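Galectin 2 (Gallus gallus, PDB 2YMZ) probably binds carbohydrates, as a lectin of the galectin family built on the beta-sandwich recognition domain that these proteins share. Local coordinates at residues G35-S38 with S39-A42; V94-P97 with D98-V102. All coordinates share one frame; numbering follows the deposited sequence.

Interaction 1: G35-S38 with S39-A42; sequences GCKS and SDLA
K37 lays the middle of its side chain alongside D40 and over the hydroxyl of S39, K37 and D40 side by side and pointing the same way. Its CD lies 3.4 Å from S39 OG, and its CG packs against D40 OD2. CG is set between the backbone N and the carbonyl carbon (chi1 60°), which tips the chain over the turn. A further bend about the CG-CD bond (chi3 76°) turns CE aside, and NZ ends 4.5 Å from D40 OD2, beyond a salt bridge. Any attraction between the two charges is therefore probably modest. S39 OG also gives a weak hydrogen bond to D40 OD2, while the other carboxylate oxygen, OD1, is bonded to the backbone N of S61, so both oxygens have partners. On the same side C36 brings SG to 3.7 Å from D40 CB. L41 leaves from the other side, its CD2 against the carbonyl O of K37.

The backbone is a tight hairpin with a type I turn from K37 to D40, closed by D40 N to K37 O at 3.2 Å. C36 N binds D40 O at 2.9 Å, and with C36 and K37 both facing D40 the register slips by one residue, a classic beta bulge. G35 CA brings a hydrogen to D40 O. The hairpin joins strand 30-34 to strand 40-48; Y110 lies against C36, D40 and A42, and strand 112-120 flanks it through S114 and Y115.

Interaction 2: V94-P97 with D98-V102; sequences VKLP and DGHEV
V94 N donates to V102 O at 2.7 Å, nearly straight (169°), and V102 N returns a bond to V94 O, so this antiparallel pair is hydrogen-bonded. The next pair, K95 with E101, is non-hydrogen-bonded, and there E101 CA brings its hydrogen to V94 O. Closer to the bend, L96 N gives to H100 O at 2.9 Å, and G99 N closes the type I turn on L96 O. Together these bonds make a type I turn with a G1 bulge, G99 being the bulge residue at positive phi (89°).

D98 folds its carboxylate back over the end of the turn. Its CG stands between the backbone N and the carbonyl carbon (chi1 63°), which lets OD1 accept from H100 N at 2.8 Å, an Asx turn. The other oxygen, OD2, is bonded by N74 and H72.

L96 and H100 run side by side: CD1 of L96 touches the imidazole edge at CD2, 3.8 Å away and in the ring plane. The same methyl reaches V102 CG2 at 4.1 Å. On the other face from V94 and V102, K95 and E101 lie side by side, pointing the same way, but K95 NZ and E101 OE2 remain 5.0 Å apart; NZ has a long, weak ion pair with E86.

Outside the hairpin, H100 stacks on H72 and bonds D70 through NE2. The hairpin of strands 91-95 and 101-105, the latter outermost in its sheet within the chain, turns V94, V102 and the loop residue L96 toward L43 and F45 of strand 40-48 and I54 and C56 of strand 53-60.

Both interactions illustrate one principle: a type I turn closes an antiparallel hairpin. Interaction 1 slips the register with a classic bulge where strand 30-34 passes into strand 40-48; interaction 2 pairs regularly until a G1 bulge at its turn, with an Asx turn beside it. Each is partly buried. The side chains meeting in 35-42 are mainly polar ones (K37, S39, D40), exposed at least in part, with L41 buried, whereas 94-102 also sends valines and a leucine between the two sheets. They lie on opposite sides of the chain's centre, their own centres about 23 Å apart, and share no contact. Strand 40-48 nevertheless connects them, since it begins in interaction 1 and packs against interaction 2.

Interaction 1: G35-S38 with S39-A42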
# COMPACT_ATOMS: atom_id res chain seq x y z
N GLY A 35 -3.15 11.34 -7.01
CA GLY A 35 -3.90 11.99 -8.10
C GLY A 35 -4.90 11.04 -8.68
O GLY A 35 -5.50 10.27 -7.98
N CYS A 36 -5.04 11.09 -9.99
CA CYS A 36 -5.96 10.15 -10.57
C CYS A 36 -5.32 9.05 -11.39
O CYS A 36 -6.01 8.05 -11.65
CB CYS A 36 -7.12 10.87 -11.23
SG CYS A 36 -6.67 11.44 -12.83
N LYS A 37 -4.02 9.19 -11.73
CA LYS A 37 -3.23 8.15 -12.35
C LYS A 37 -1.78 8.63 -12.39
O LYS A 37 -1.49 9.72 -11.91
CB LYS A 37 -3.76 7.88 -13.78
CG LYS A 37 -3.69 9.11 -14.67
CD LYS A 37 -4.18 8.75 -16.10
CE LYS A 37 -5.69 8.62 -16.16
NZ LYS A 37 -6.20 9.01 -17.52
N SER A 38 -0.85 7.83 -12.88
CA SER A 38 0.55 8.27 -12.76
C SER A 38 0.84 9.60 -13.44
O SER A 38 1.68 10.35 -12.97
CB SER A 38 1.53 7.19 -13.19
OG SER A 38 1.22 6.77 -14.50
N SER A 39 0.09 9.93 -14.49
CA SER A 39 0.36 11.12 -15.30
C SER A 39 -0.46 12.36 -14.91
O SER A 39 -0.33 13.43 -15.46
CB SER A 39 0.07 10.74 -16.75
OG SER A 39 -1.27 10.33 -16.83
N ASP A 40 -1.33 12.22 -13.92
CA ASP A 40 -2.19 13.28 -13.47
C ASP A 40 -2.18 13.30 -11.93
O ASP A 40 -2.84 12.48 -11.28
CB ASP A 40 -3.62 13.10 -13.99
CG ASP A 40 -3.72 13.46 -15.46
OD1 ASP A 40 -3.66 14.67 -15.74
OD2 ASP A 40 -3.73 12.54 -16.30
N LEU A 41 -1.44 14.22 -11.33
CA LEU A 41 -1.27 14.27 -9.87
C LEU A 41 -1.71 15.58 -9.27
O LEU A 41 -1.35 16.66 -9.77
CB LEU A 41 0.25 14.10 -9.52
CG LEU A 41 0.90 12.78 -10.03
CD1 LEU A 41 2.41 12.75 -9.72
CD2 LEU A 41 0.21 11.56 -9.35
N ALA A 42 -2.57 15.50 -8.25
CA ALA A 42 -2.92 16.64 -7.44
C ALA A 42 -1.78 17.10 -6.54
O ALA A 42 -1.61 18.29 -6.32
CB ALA A 42 -4.17 16.34 -6.63

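Interaction 2: V94-P97 with D98-V102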
# COMPACT_ATOMS: atom_id res chain seq x y z
N VAL A 94 -0.05 18.73 4.55
CA VAL A 94 0.83 17.63 4.93
C VAL A 94 1.41 17.96 6.31
O VAL A 94 2.16 18.96 6.48
CB VAL A 94 1.95 17.37 3.89
CG1 VAL A 94 2.72 16.08 4.30
CG2 VAL A 94 1.36 17.18 2.48
N LYS A 95 1.13 17.13 7.30
CA LYS A 95 1.71 17.39 8.64
C LYS A 95 2.96 16.58 8.85
O LYS A 95 3.00 15.35 8.63
CB LYS A 95 0.74 17.01 9.75
CG LYS A 95 -0.58 17.72 9.67
CD LYS A 95 -1.36 17.32 10.93
CE LYS A 95 -2.83 17.65 10.70
NZ LYS A 95 -3.62 17.02 11.82
N LEU A 96 4.01 17.27 9.26
CA LEU A 96 5.31 16.60 9.39
C LEU A 96 5.54 16.24 10.86
O LEU A 96 4.88 16.79 11.76
CB LEU A 96 6.42 17.52 8.89
CG LEU A 96 6.32 18.22 7.52
CD1 LEU A 96 7.49 19.14 7.17
CD2 LEU A 96 6.09 17.18 6.45
N PRO A 97 6.51 15.36 11.12
CA PRO A 97 6.77 14.89 12.52
C PRO A 97 7.00 16.02 13.52
O PRO A 97 6.47 15.98 14.66
CB PRO A 97 8.04 14.09 12.36
CG PRO A 97 7.91 13.51 10.94
CD PRO A 97 7.31 14.64 10.13
N ASP A 98 7.76 17.04 13.11
CA ASP A 98 7.97 18.20 14.02
C ASP A 98 6.74 19.08 14.22
O ASP A 98 6.82 20.04 14.95
CB ASP A 98 9.16 19.02 13.58
CG ASP A 98 8.98 19.65 12.20
OD1 ASP A 98 7.82 19.71 11.67
OD2 ASP A 98 10.02 20.06 11.65
N GLY A 99 5.61 18.76 13.59
CA GLY A 99 4.41 19.60 13.71
C GLY A 99 4.30 20.72 12.66
O GLY A 99 3.24 21.30 12.51
N HIS A 100 5.36 21.00 11.90
CA HIS A 100 5.21 21.87 10.75
C HIS A 100 4.16 21.33 9.75
O HIS A 100 4.07 20.13 9.54
CB HIS A 100 6.55 22.04 10.04
CG HIS A 100 6.48 22.99 8.89
ND1 HIS A 100 6.32 24.35 9.06
CD2 HIS A 100 6.55 22.78 7.54
CE1 HIS A 100 6.28 24.94 7.87
NE2 HIS A 100 6.42 24.01 6.94
N GLU A 101 3.40 22.23 9.12
CA GLU A 101 2.41 21.88 8.10
C GLU A 101 2.81 22.48 6.77
O GLU A 101 3.18 23.67 6.68
CB GLU A 101 1.03 22.41 8.52
CG GLU A 101 0.54 21.70 9.78
CD GLU A 101 -0.78 22.25 10.26
OE1 GLU A 101 -1.07 23.41 9.94
OE2 GLU A 101 -1.50 21.51 10.95
N VAL A 102 2.85 21.63 5.75
CA VAL A 102 3.02 22.10 4.40
C VAL A 102 1.67 22.15 3.76
O VAL A 102 0.93 21.15 3.74
CB VAL A 102 3.96 21.18 3.62
CG1 VAL A 102 4.12 21.68 2.16
CG2 VAL A 102 5.29 21.10 4.34